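Local coordinates for protein transcription regulator (Lactobacillus plantarum WCFS1, PDB 3CLK) that probably regulates transcription as a dimeric, LacI/GalR-like DNA-binding regulator, with a two-lobed periplasmic-binding-protein-like domain expected to sense a small-molecule effector, at residues B[128-133]-B[142-147]; B[133-138]-B[161-166]; B[168-173]-B[196-201]; B[175-180]-B[202-207]. All coordinates share one frame; numbering follows the deposited sequence.

Contact 1 of 4, residues B[128-133]-B[142-147]; sequences IGIAGI and KRLAGY
Along segment 142-147 of helix 138-153, Arg143 meets Ile133, just past the strand, with the root of its side chain: its CB lies 4.0 Å from Ile133 CD1, while the extended chain beyond carries the guanidinium off to a salt bridge between NE and Asp109. Leu144 comes next. Its CG is anti to the backbone N (chi1 -169°), which swings a side chain that starts alongside the strand back toward it, so that CD1 meets Ile130 CG2 obliquely at 3.8 Å. One turn further on, Tyr147 makes the main contact. Ile130 reaches toward it tip to tip; CG2, set between the backbone N and the carbonyl carbon, lies 3.8 Å from the centroid of the Tyr147 ring, a CH-pi contact almost straight down the ring normal. Ile130 CD1 also comes within 4.0 Å of Tyr147 CB. The phenol then ends in a buried hydrogen bond, Tyr147 OH to Ile128 O at 2.7 Å, with the donor in the carbonyl plane and a C=O...O angle of 149°. An alanine here would remove the hydroxyl and the ring face under Ile130, and would probably loosen the helix on the strand. Strand and helix run antiparallel (178°) with axes 10.4 Å apart, as in the first half of a beta-alpha-beta crossover. Strand 128-131 lies between strands 163-164 and 188-191; Ile163 packs against Leu144 and Tyr147 from the neighbouring strand, and helix 109-121 also touches Ile128 and Tyr147.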
loop_
_atom_site.group_PDB
_atom_site.type_symbol
_atom_site.label_atom_id
_atom_site.label_comp_id
_atom_site.label_asym_id
_atom_site.label_seq_id
_atom_site.Cartn_x
_atom_site.Cartn_y
_atom_site.Cartn_z
ATOM N N ILE B 128 -29.173 -3.851 -5.423
ATOM C CA ILE B 128 -27.810 -3.381 -5.224
ATOM C C ILE B 128 -27.484 -3.034 -3.775
ATOM O O ILE B 128 -28.165 -2.212 -3.162
ATOM C CB ILE B 128 -27.595 -2.125 -6.089
ATOM C CG1 ILE B 128 -27.996 -2.426 -7.536
ATOM C CG2 ILE B 128 -26.156 -1.645 -5.988
ATOM C CD1 ILE B 128 -27.871 -1.230 -8.480
ATOM N N GLY B 129 -26.437 -3.654 -3.238
ATOM C CA GLY B 129 -26.031 -3.380 -1.872
ATOM C C GLY B 129 -24.779 -2.522 -1.842
ATOM O O GLY B 129 -24.124 -2.341 -2.871
ATOM N N ILE B 130 -24.453 -1.984 -0.668
ATOM C CA ILE B 130 -23.267 -1.150 -0.490
ATOM C C ILE B 130 -22.651 -1.524 0.852
ATOM O O ILE B 130 -23.347 -1.581 1.881
ATOM C CB ILE B 130 -23.616 0.356 -0.551
ATOM C CG1 ILE B 130 -22.332 1.182 -0.496
ATOM C CG2 ILE B 130 -24.582 0.734 0.576
ATOM C CD1 ILE B 130 -22.497 2.583 -1.029
ATOM N N ALA B 131 -21.346 -1.789 0.849
ATOM C CA ALA B 131 -20.693 -2.240 2.069
ATOM C C ALA B 131 -19.369 -1.611 2.456
ATOM O O ALA B 131 -18.585 -1.186 1.603
ATOM C CB ALA B 131 -20.513 -3.748 2.000
ATOM N N GLY B 132 -19.137 -1.590 3.770
ATOM C CA GLY B 132 -17.905 -1.074 4.335
ATOM C C GLY B 132 -17.787 0.405 4.647
ATOM O O GLY B 132 -16.781 0.829 5.208
ATOM N N ILE B 133 -18.796 1.197 4.311
ATOM C CA ILE B 133 -18.711 2.637 4.548
ATOM C C ILE B 133 -18.928 3.067 5.995
ATOM O O ILE B 133 -19.825 2.575 6.664
ATOM C CB ILE B 133 -19.715 3.408 3.659
ATOM C CG1 ILE B 133 -19.358 3.210 2.186
ATOM C CG2 ILE B 133 -19.697 4.887 4.012
ATOM C CD1 ILE B 133 -20.245 3.965 1.229
ATOM N N LYS B 142 -21.856 11.300 2.495
ATOM C CA LYS B 142 -22.060 11.740 1.121
ATOM C C LYS B 142 -22.130 10.591 0.120
ATOM O O LYS B 142 -23.016 10.556 -0.728
ATOM C CB LYS B 142 -20.955 12.721 0.719
ATOM C CG LYS B 142 -20.843 13.916 1.655
ATOM C CD LYS B 142 -22.174 14.637 1.808
ATOM C CE LYS B 142 -22.407 15.639 0.696
ATOM N NZ LYS B 142 -21.499 16.817 0.815
ATOM N N ARG B 143 -21.200 9.650 0.221
ATOM C CA ARG B 143 -21.193 8.513 -0.689
ATOM C C ARG B 143 -22.498 7.735 -0.571
ATOM O O ARG B 143 -23.081 7.339 -1.576
ATOM C CB ARG B 143 -19.998 7.597 -0.393
ATOM C CG ARG B 143 -18.665 8.264 -0.678
ATOM C CD ARG B 143 -17.479 7.321 -0.491
ATOM N NE ARG B 143 -16.233 8.039 -0.747
ATOM C CZ ARG B 143 -15.025 7.485 -0.752
ATOM N NH1 ARG B 143 -14.885 6.188 -0.520
ATOM N NH2 ARG B 143 -13.957 8.241 -0.977
ATOM N N LEU B 144 -22.972 7.542 0.655
ATOM C CA LEU B 144 -24.211 6.811 0.863
ATOM C C LEU B 144 -25.395 7.596 0.306
ATOM O O LEU B 144 -26.316 7.009 -0.254
ATOM C CB LEU B 144 -24.436 6.524 2.353
ATOM C CG LEU B 144 -25.575 5.538 2.653
ATOM C CD1 LEU B 144 -25.166 4.135 2.198
ATOM C CD2 LEU B 144 -25.896 5.533 4.142
ATOM N N ALA B 145 -25.374 8.919 0.458
ATOM C CA ALA B 145 -26.464 9.742 -0.063
ATOM C C ALA B 145 -26.521 9.595 -1.583
ATOM O O ALA B 145 -27.603 9.552 -2.165
ATOM C CB ALA B 145 -26.260 11.217 0.321
ATOM N N GLY B 146 -25.350 9.520 -2.214
ATOM C CA GLY B 146 -25.272 9.358 -3.657
ATOM C C GLY B 146 -25.870 8.027 -4.078
ATOM O O GLY B 146 -26.541 7.931 -5.108
ATOM N N TYR B 147 -25.624 7.002 -3.267
ATOM C CA TYR B 147 -26.140 5.652 -3.499
ATOM C C TYR B 147 -27.663 5.656 -3.422
ATOM O O TYR B 147 -28.340 5.080 -4.284
ATOM C CB TYR B 147 -25.564 4.695 -2.444
ATOM C CG TYR B 147 -26.332 3.404 -2.210
ATOM C CD1 TYR B 147 -26.194 2.308 -3.065
ATOM C CD2 TYR B 147 -27.160 3.265 -1.093
ATOM C CE1 TYR B 147 -26.865 1.094 -2.799
ATOM C CE2 TYR B 147 -27.825 2.082 -0.825
ATOM C CZ TYR B 147 -27.675 0.996 -1.673
ATOM O OH TYR B 147 -28.327 -0.177 -1.360
#

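Contact 2 of 4, residues B[133-138]-B[161-166]; sequences IDQYPY and EWIKPG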
loop_
_atom_site.group_PDB
_atom_site.type_symbol
_atom_site.label_atom_id
_atom_site.label_comp_id
_atom_site.label_asym_id
_atom_site.label_seq_id
_atom_site.Cartn_x
_atom_site.Cartn_y
_atom_site.Cartn_z
ATOM N N ILE B 133 -18.796 1.197 4.311
ATOM C CA ILE B 133 -18.711 2.637 4.548
ATOM C C ILE B 133 -18.928 3.067 5.995
ATOM O O ILE B 133 -19.825 2.575 6.664
ATOM C CB ILE B 133 -19.715 3.408 3.659
ATOM C CG1 ILE B 133 -19.358 3.210 2.186
ATOM C CG2 ILE B 133 -19.697 4.887 4.012
ATOM C CD1 ILE B 133 -20.245 3.965 1.229
ATOM N N ASP B 134 -18.084 3.969 6.480
ATOM C CA ASP B 134 -18.249 4.498 7.833
ATOM C C ASP B 134 -19.260 5.609 7.578
ATOM O O ASP B 134 -18.913 6.710 7.146
ATOM C CB ASP B 134 -16.927 5.055 8.374
ATOM C CG ASP B 134 -17.039 5.550 9.817
ATOM O OD1 ASP B 134 -18.157 5.542 10.377
ATOM O OD2 ASP B 134 -16.001 5.952 10.389
ATOM N N GLN B 135 -20.520 5.270 7.825
ATOM C CA GLN B 135 -21.690 6.118 7.603
ATOM C C GLN B 135 -21.814 7.451 8.354
ATOM O O GLN B 135 -22.574 8.326 7.928
ATOM C CB GLN B 135 -22.930 5.269 7.893
ATOM C CG GLN B 135 -24.184 5.646 7.165
ATOM C CD GLN B 135 -25.298 4.645 7.420
ATOM O OE1 GLN B 135 -25.091 3.430 7.309
ATOM N NE2 GLN B 135 -26.488 5.145 7.756
ATOM N N TYR B 136 -21.091 7.613 9.455
ATOM C CA TYR B 136 -21.195 8.842 10.253
ATOM C C TYR B 136 -20.459 10.063 9.704
ATOM O O TYR B 136 -21.060 11.113 9.495
ATOM C CB TYR B 136 -20.724 8.576 11.691
ATOM C CG TYR B 136 -21.421 7.414 12.359
ATOM C CD1 TYR B 136 -22.799 7.431 12.572
ATOM C CD2 TYR B 136 -20.701 6.289 12.765
ATOM C CE1 TYR B 136 -23.447 6.352 13.173
ATOM C CE2 TYR B 136 -21.339 5.206 13.366
ATOM C CZ TYR B 136 -22.711 5.243 13.567
ATOM O OH TYR B 136 -23.343 4.172 14.161
ATOM N N PRO B 137 -19.145 9.949 9.474
ATOM C CA PRO B 137 -18.398 11.096 8.948
ATOM C C PRO B 137 -18.847 11.582 7.563
ATOM O O PRO B 137 -19.503 10.852 6.814
ATOM C CB PRO B 137 -16.952 10.601 8.960
ATOM C CG PRO B 137 -17.090 9.126 8.781
ATOM C CD PRO B 137 -18.262 8.787 9.675
ATOM N N TYR B 138 -18.485 12.823 7.251
ATOM C CA TYR B 138 -18.804 13.491 5.990
ATOM C C TYR B 138 -18.622 12.610 4.750
ATOM O O TYR B 138 -19.535 12.467 3.942
ATOM C CB TYR B 138 -17.923 14.732 5.842
ATOM C CG TYR B 138 -18.132 15.491 4.555
ATOM C CD1 TYR B 138 -19.055 16.540 4.484
ATOM C CD2 TYR B 138 -17.415 15.162 3.406
ATOM C CE1 TYR B 138 -19.253 17.242 3.298
ATOM C CE2 TYR B 138 -17.607 15.854 2.217
ATOM C CZ TYR B 138 -18.524 16.889 2.173
ATOM O OH TYR B 138 -18.705 17.579 1.007
ATOM N N GLU B 161 -31.338 -3.171 4.838
ATOM C CA GLU B 161 -30.657 -4.456 4.919
ATOM C C GLU B 161 -29.573 -4.596 3.853
ATOM O O GLU B 161 -28.710 -5.470 3.949
ATOM C CB GLU B 161 -31.665 -5.600 4.785
ATOM C CG GLU B 161 -32.748 -5.561 5.843
ATOM C CD GLU B 161 -32.186 -5.225 7.210
ATOM O OE1 GLU B 161 -31.397 -6.034 7.746
ATOM O OE2 GLU B 161 -32.524 -4.143 7.739
ATOM N N TRP B 162 -29.625 -3.732 2.843
ATOM C CA TRP B 162 -28.655 -3.748 1.751
ATOM C C TRP B 162 -27.451 -2.865 2.073
ATOM O O TRP B 162 -26.505 -2.755 1.282
ATOM C CB TRP B 162 -29.311 -3.254 0.459
ATOM C CG TRP B 162 -30.380 -4.163 -0.096
ATOM C CD1 TRP B 162 -30.743 -5.397 0.372
ATOM C CD2 TRP B 162 -31.182 -3.926 -1.258
ATOM N NE1 TRP B 162 -31.718 -5.942 -0.431
ATOM C CE2 TRP B 162 -32.008 -5.060 -1.441
ATOM C CE3 TRP B 162 -31.284 -2.865 -2.167
ATOM C CZ2 TRP B 162 -32.921 -5.168 -2.494
ATOM C CZ3 TRP B 162 -32.196 -2.970 -3.222
ATOM C CH2 TRP B 162 -33.001 -4.115 -3.373
ATOM N N ILE B 163 -27.497 -2.244 3.247
ATOM C CA ILE B 163 -26.438 -1.360 3.694
ATOM C C ILE B 163 -25.721 -1.996 4.878
ATOM O O ILE B 163 -26.319 -2.207 5.943
ATOM C CB ILE B 163 -27.028 0.011 4.107
ATOM C CG1 ILE B 163 -27.929 0.536 2.982
ATOM C CG2 ILE B 163 -25.919 1.004 4.386
ATOM C CD1 ILE B 163 -28.731 1.791 3.352
ATOM N N LYS B 164 -24.447 -2.329 4.675
ATOM C CA LYS B 164 -23.635 -2.945 5.713
ATOM C C LYS B 164 -22.437 -2.052 5.977
ATOM O O LYS B 164 -21.484 -2.018 5.194
ATOM C CB LYS B 164 -23.162 -4.330 5.277
ATOM C CG LYS B 164 -24.292 -5.315 5.021
ATOM C CD LYS B 164 -25.125 -5.560 6.278
ATOM C CE LYS B 164 -26.229 -6.570 6.007
ATOM N NZ LYS B 164 -27.082 -6.809 7.202
ATOM N N PRO B 165 -22.491 -1.282 7.074
ATOM C CA PRO B 165 -21.415 -0.370 7.459
ATOM C C PRO B 165 -20.116 -1.098 7.777
ATOM O O PRO B 165 -20.104 -2.296 8.067
ATOM C CB PRO B 165 -21.990 0.340 8.686
ATOM C CG PRO B 165 -23.451 0.369 8.394
ATOM C CD PRO B 165 -23.692 -1.038 7.891
ATOM N N GLY B 166 -19.029 -0.349 7.736
ATOM C CA GLY B 166 -17.730 -0.914 8.016
ATOM C C GLY B 166 -16.760 0.228 8.160
ATOM O O GLY B 166 -17.164 1.375 8.374
HETATM O O HOH W 1 -21.789 0.531 3.552
#
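Lys164 O is the best-held polar atom, with two partners: the backbone N-H of Gly132, which continues the sheet pairing, and a bound water. This is where the two parallel strands of a beta-alpha-beta crossover, 128-131 and 163-164, run out into loops at their C-terminal ends, the end of the sheet where relatives with this fold usually place their ligand cleft. The water accepts from Ile133 N at 3.2 Å and lies 3.0 Å from Lys164 O, to which it can donate. One step further out, Ile133 O takes a hydrogen bond of 3.2 Å from Gly166 N, and Pro165 CA adds a CA-H...O contact to Ile133 O at 3.4 Å. The N-H...O bond is straight at the hydrogen (163°), yet Gly166 N stands well above the Ile133 carbonyl plane, 66° out of it, and so misses the lone-pair direction. Asp134 N and Gly166 O also come close, but their angle is too poor for a bond. The side chains add a small patch on the helix 138-153 side, where Gln135 also touches Leu144. With CG anti to the backbone N (chi1 -152°) and the chain extended beyond it, Gln135 runs side by side with Pro165 and crosses Ile163 at about a right angle. Its amide oxygen does the touching: Gln135 OE1 rests 3.6 Å from Pro165 CG and 3.9 Å from Ile163 CG2.

Contact 3 of 4, residues B[168-173]-B[196-201]; sequences YSYTSG and TAIGIL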
loop_
_atom_site.group_PDB
_atom_site.type_symbol
_atom_site.label_atom_id
_atom_site.label_comp_id
_atom_site.label_asym_id
_atom_site.label_seq_id
_atom_site.Cartn_x
_atom_site.Cartn_y
_atom_site.Cartn_z
ATOM N N TYR B 168 -14.028 0.707 5.783
ATOM C CA TYR B 168 -13.216 0.724 4.567
ATOM C C TYR B 168 -12.092 -0.306 4.518
ATOM O O TYR B 168 -11.254 -0.253 3.626
ATOM C CB TYR B 168 -12.585 2.100 4.358
ATOM C CG TYR B 168 -13.567 3.238 4.273
ATOM C CD1 TYR B 168 -13.918 3.969 5.409
ATOM C CD2 TYR B 168 -14.151 3.586 3.057
ATOM C CE1 TYR B 168 -14.831 5.025 5.330
ATOM C CE2 TYR B 168 -15.064 4.631 2.971
ATOM C CZ TYR B 168 -15.400 5.348 4.110
ATOM O OH TYR B 168 -16.306 6.386 4.014
ATOM N N SER B 169 -12.072 -1.249 5.451
ATOM C CA SER B 169 -11.004 -2.240 5.463
ATOM C C SER B 169 -11.362 -3.532 4.729
ATOM O O SER B 169 -12.498 -3.735 4.310
ATOM C CB SER B 169 -10.633 -2.586 6.906
ATOM O OG SER B 169 -11.696 -3.281 7.538
ATOM N N TYR B 170 -10.370 -4.397 4.573
ATOM C CA TYR B 170 -10.565 -5.684 3.927
ATOM C C TYR B 170 -11.516 -6.523 4.788
ATOM O O TYR B 170 -12.436 -7.163 4.275
ATOM C CB TYR B 170 -9.223 -6.397 3.798
ATOM C CG TYR B 170 -9.322 -7.821 3.316
ATOM C CD1 TYR B 170 -9.390 -8.114 1.957
ATOM C CD2 TYR B 170 -9.307 -8.882 4.222
ATOM C CE1 TYR B 170 -9.427 -9.431 1.506
ATOM C CE2 TYR B 170 -9.347 -10.205 3.778
ATOM C CZ TYR B 170 -9.405 -10.467 2.422
ATOM O OH TYR B 170 -9.430 -11.772 1.982
ATOM N N THR B 171 -11.299 -6.506 6.101
ATOM C CA THR B 171 -12.143 -7.268 7.016
ATOM C C THR B 171 -13.619 -6.870 6.942
ATOM O O THR B 171 -14.499 -7.726 6.970
ATOM C CB THR B 171 -11.658 -7.122 8.475
ATOM O OG1 THR B 171 -10.348 -7.694 8.596
ATOM C CG2 THR B 171 -12.606 -7.844 9.430
ATOM N N SER B 172 -13.893 -5.574 6.847
ATOM C CA SER B 172 -15.270 -5.122 6.777
ATOM C C SER B 172 -15.946 -5.651 5.502
ATOM O O SER B 172 -17.164 -5.836 5.459
ATOM C CB SER B 172 -15.327 -3.596 6.839
ATOM O OG SER B 172 -14.561 -3.010 5.806
ATOM N N GLY B 173 -15.145 -5.894 4.470
ATOM C CA GLY B 173 -15.681 -6.426 3.229
ATOM C C GLY B 173 -16.095 -7.865 3.469
ATOM O O GLY B 173 -17.195 -8.281 3.101
ATOM N N THR B 196 -11.831 -3.242 0.658
ATOM C CA THR B 196 -13.137 -3.748 1.072
ATOM C C THR B 196 -13.671 -4.656 -0.042
ATOM O O THR B 196 -14.215 -5.732 0.216
ATOM C CB THR B 196 -14.117 -2.578 1.361
ATOM O OG1 THR B 196 -13.690 -1.894 2.551
ATOM C CG2 THR B 196 -15.555 -3.098 1.577
ATOM N N ALA B 197 -13.480 -4.240 -1.288
ATOM C CA ALA B 197 -13.938 -5.029 -2.425
ATOM C C ALA B 197 -13.252 -6.390 -2.469
ATOM O O ALA B 197 -13.868 -7.397 -2.820
ATOM C CB ALA B 197 -13.669 -4.275 -3.715
ATOM N N ILE B 198 -11.978 -6.438 -2.113
ATOM C CA ILE B 198 -11.288 -7.711 -2.153
ATOM C C ILE B 198 -11.882 -8.642 -1.097
ATOM O O ILE B 198 -12.054 -9.829 -1.353
ATOM C CB ILE B 198 -9.765 -7.533 -1.957
ATOM C CG1 ILE B 198 -9.206 -6.620 -3.052
ATOM C CG2 ILE B 198 -9.056 -8.888 -2.072
ATOM C CD1 ILE B 198 -7.715 -6.401 -2.951
ATOM N N GLY B 199 -12.228 -8.097 0.072
ATOM C CA GLY B 199 -12.823 -8.916 1.121
ATOM C C GLY B 199 -14.173 -9.467 0.673
ATOM O O GLY B 199 -14.503 -10.636 0.901
ATOM N N ILE B 200 -14.965 -8.617 0.033
ATOM C CA ILE B 200 -16.270 -9.027 -0.475
ATOM C C ILE B 200 -16.053 -10.137 -1.494
ATOM O O ILE B 200 -16.717 -11.176 -1.460
ATOM C CB ILE B 200 -16.984 -7.860 -1.193
ATOM C CG1 ILE B 200 -17.357 -6.777 -0.183
ATOM C CG2 ILE B 200 -18.233 -8.374 -1.932
ATOM C CD1 ILE B 200 -17.844 -5.488 -0.820
ATOM N N LEU B 201 -15.109 -9.898 -2.399
ATOM C CA LEU B 201 -14.769 -10.830 -3.467
ATOM C C LEU B 201 -14.366 -12.204 -2.958
ATOM O O LEU B 201 -14.839 -13.235 -3.463
ATOM C CB LEU B 201 -13.623 -10.255 -4.306
ATOM C CG LEU B 201 -13.332 -10.861 -5.687
ATOM C CD1 LEU B 201 -12.133 -10.146 -6.334
ATOM C CD2 LEU B 201 -13.036 -12.327 -5.556
#
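Three torsions set this contact up: Thr196 holds OG1 beside its backbone N and anti to the carbonyl carbon (chi1 -69°), Ser172 tucks OG into the crowded position between N and C (chi1 57°), and Tyr170 swings CG anti to its backbone N (chi1 172°). Thr196 OG1 thus donates to Ser169 O at 2.8 Å and Ser172 OG to the same oxygen at 2.6 Å, each from above the carbonyl plane. Ser169 is the N-cap of helix 170-180, its OG accepting from Ser172 N and also hydrogen-bonded to Asp167 OD1. Just behind the cap the backbones nearly touch: Gly173 CA lies 3.4 Å from Thr196 O in a CA-H...O contact. A beta carbon on Gly173 or Gly199 would collide with a carbonyl oxygen of the other helix, so the two glycines allow this close approach. Tyr170 lays its ring over Gly199, whose CA sits 3.9 Å from the Tyr170 ring centroid, while Ile198 CG2 meets the ring edge 3.6 Å from Tyr170 CE1. A valine at Thr196 would remove the hydroxyl and its bonds to Ser169 O and Ser193 OG, and would probably loosen the fit between the two helices. Helices 170-180 and 194-206, neighbours in an alpha/beta lobe, join here near their N-terminal ends, with Thr196 and Ile200 resting on strand 188-191, while Ile228 of the second subunit packs against Tyr170 and Ile198.

Contact 4 of 4, residues B[175-180]-B[202-207]; sequences QAMKAF and NQASSF
The segments 175-180 and 202-206 of helices 170-180 and 194-206 run in roughly the same direction, their axes crossing at -40° and approaching to 9.0 Å, with the CA atoms of Met177 and Gln203 facing each other at 6.2 Å. No hydrogen bond joins these neighbouring helices, which pack side by side on one face of the sheet in an alpha/beta, periplasmic-binding-protein-like lobe. Met177, present as selenomethionine, holds CG anti to the backbone N and then bends at chi2 and chi3, so its CB meets Gln203 CB at 3.6 Å, its CG reaches Ala204 N at 3.6 Å, and its SE ends over Ala204 CB. Gln203 likewise sets CG anti to N and bends at chi2 (59°), turning its amide across the outstretched Lys178 at about a right angle. There Lys178 CE lies 3.4 Å from Gln203 NE2. The ammonium goes to its own helix, with Lys178 NZ donating to Gln175 OE1 at 3.0 Å along a lone pair. Phe207 turns the edge of its ring to the first helix: CE2 lies 3.5 Å from Met177 O, near the ring plane. Gln203 OE1 stands 3.5 Å above the plane of that Phe207 ring, offset toward its rim. Met177 is buried below against Ile189 of strand 188-191 and Ile209. Phe180 and Ala176 turn from this interface toward strands 128-131 and 163-164, and Asn202 ND2 reaches Ile228 O of the second subunit.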
loop_
_atom_site.group_PDB
_atom_site.type_symbol
_atom_site.label_atom_id
_atom_site.label_comp_id
_atom_site.label_asym_id
_atom_site.label_seq_id
_atom_site.Cartn_x
_atom_site.Cartn_y
_atom_site.Cartn_z
ATOM N N GLN B 175 -16.777 -9.254 6.329
ATOM C CA GLN B 175 -17.859 -9.265 7.314
ATOM C C GLN B 175 -19.195 -8.886 6.703
ATOM O O GLN B 175 -20.218 -9.494 7.003
ATOM C CB GLN B 175 -17.540 -8.323 8.491
ATOM C CG GLN B 175 -16.311 -8.754 9.319
ATOM C CD GLN B 175 -16.367 -10.218 9.709
ATOM O OE1 GLN B 175 -16.191 -11.098 8.867
ATOM N NE2 GLN B 175 -16.625 -10.488 10.991
ATOM N N ALA B 176 -19.187 -7.867 5.857
ATOM C CA ALA B 176 -20.409 -7.439 5.201
ATOM C C ALA B 176 -20.942 -8.538 4.272
ATOM O O ALA B 176 -22.149 -8.751 4.199
ATOM C CB ALA B 176 -20.156 -6.153 4.411
HETATM N N MSE B 177 -20.059 -9.245 3.568
HETATM C CA MSE B 177 -20.531 -10.298 2.657
HETATM C C MSE B 177 -21.180 -11.429 3.476
HETATM O O MSE B 177 -22.166 -12.041 3.043
HETATM C CB MSE B 177 -19.376 -10.823 1.790
HETATM C CG MSE B 177 -19.783 -11.852 0.719
HETATM SE SE MSE B 177 -21.064 -11.181 -0.611
HETATM C CE MSE B 177 -22.630 -12.254 -0.180
ATOM N N LYS B 178 -20.637 -11.696 4.664
ATOM C CA LYS B 178 -21.195 -12.721 5.540
ATOM C C LYS B 178 -22.589 -12.258 5.953
ATOM O O LYS B 178 -23.535 -13.049 5.976
ATOM C CB LYS B 178 -20.308 -12.919 6.776
ATOM C CG LYS B 178 -18.954 -13.543 6.458
ATOM C CD LYS B 178 -18.068 -13.603 7.689
ATOM C CE LYS B 178 -16.671 -14.125 7.354
ATOM N NZ LYS B 178 -15.817 -14.093 8.574
ATOM N N ALA B 179 -22.710 -10.966 6.251
ATOM C CA ALA B 179 -23.981 -10.379 6.632
ATOM C C ALA B 179 -25.007 -10.561 5.505
ATOM O O ALA B 179 -26.137 -10.995 5.742
ATOM C CB ALA B 179 -23.794 -8.901 6.945
ATOM N N PHE B 180 -24.620 -10.234 4.277
ATOM C CA PHE B 180 -25.541 -10.395 3.154
ATOM C C PHE B 180 -25.973 -11.851 3.068
ATOM O O PHE B 180 -27.147 -12.149 2.843
ATOM C CB PHE B 180 -24.885 -9.968 1.848
ATOM C CG PHE B 180 -24.628 -8.492 1.749
ATOM C CD1 PHE B 180 -25.616 -7.575 2.095
ATOM C CD2 PHE B 180 -23.419 -8.016 1.258
ATOM C CE1 PHE B 180 -25.395 -6.201 1.947
ATOM C CE2 PHE B 180 -23.193 -6.661 1.108
ATOM C CZ PHE B 180 -24.186 -5.749 1.454
ATOM N N ASN B 202 -13.467 -12.225 -1.980
ATOM C CA ASN B 202 -13.001 -13.484 -1.433
ATOM C C ASN B 202 -14.093 -14.199 -0.638
ATOM O O ASN B 202 -14.221 -15.417 -0.744
ATOM C CB ASN B 202 -11.762 -13.267 -0.552
ATOM C CG ASN B 202 -10.514 -12.928 -1.364
ATOM O OD1 ASN B 202 -10.465 -13.150 -2.578
ATOM N ND2 ASN B 202 -9.496 -12.404 -0.694
ATOM N N GLN B 203 -14.875 -13.459 0.151
ATOM C CA GLN B 203 -15.934 -14.094 0.933
ATOM C C GLN B 203 -17.012 -14.650 0.017
ATOM O O GLN B 203 -17.540 -15.733 0.263
ATOM C CB GLN B 203 -16.576 -13.127 1.936
ATOM C CG GLN B 203 -17.600 -13.825 2.860
ATOM C CD GLN B 203 -16.978 -14.956 3.674
ATOM O OE1 GLN B 203 -17.591 -16.008 3.886
ATOM N NE2 GLN B 203 -15.759 -14.741 4.137
ATOM N N ALA B 204 -17.349 -13.905 -1.030
ATOM C CA ALA B 204 -18.353 -14.375 -1.986
ATOM C C ALA B 204 -17.848 -15.697 -2.552
ATOM O O ALA B 204 -18.589 -16.676 -2.650
ATOM C CB ALA B 204 -18.523 -13.367 -3.115
ATOM N N SER B 205 -16.573 -15.719 -2.913
ATOM C CA SER B 205 -15.955 -16.911 -3.469
ATOM C C SER B 205 -16.092 -18.096 -2.514
ATOM O O SER B 205 -16.406 -19.214 -2.935
ATOM C CB SER B 205 -14.486 -16.635 -3.776
ATOM O OG SER B 205 -13.878 -17.774 -4.351
ATOM N N SER B 206 -15.869 -17.853 -1.227
ATOM C CA SER B 206 -15.989 -18.901 -0.225
ATOM C C SER B 206 -17.423 -19.428 -0.128
ATOM O O SER B 206 -17.641 -20.595 0.217
ATOM C CB SER B 206 -15.529 -18.388 1.140
ATOM O OG SER B 206 -14.134 -18.114 1.125
ATOM N N PHE B 207 -18.397 -18.567 -0.419
ATOM C CA PHE B 207 -19.803 -18.969 -0.385
ATOM C C PHE B 207 -20.191 -19.658 -1.704
ATOM O O PHE B 207 -21.331 -20.092 -1.876
ATOM C CB PHE B 207 -20.720 -17.748 -0.176
ATOM C CG PHE B 207 -20.792 -17.251 1.254
ATOM C CD1 PHE B 207 -20.553 -18.101 2.325
ATOM C CD2 PHE B 207 -21.182 -15.936 1.522
ATOM C CE1 PHE B 207 -20.702 -17.657 3.643
ATOM C CE2 PHE B 207 -21.334 -15.481 2.837
ATOM C CZ PHE B 207 -21.093 -16.347 3.898
#

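How the contacts relate
The four contacts lie in one lobe, on both faces of its sheet. Contacts 1 and 2, centres about 7 Å apart, share Ile133 and belong to one crossover: helix 138-153 is pinned beneath strand 128-131, whose outlet is tied to that of strand 163-164. Contacts 3 and 4, centres about 9 Å apart, join the same two helices on the other face of the sheet, linked by Tyr170 OH to Asn202 ND2 (2.8 Å). Between the layers, Ala131 CB meets Ala176 CB at 3.4 Å, and Gly132 O probably accepts from Tyr168 N at 2.8 Å. Contacts 2 and 3 lie toward the interlobe cleft expected to hold an effector; contact 4 lies farther from it.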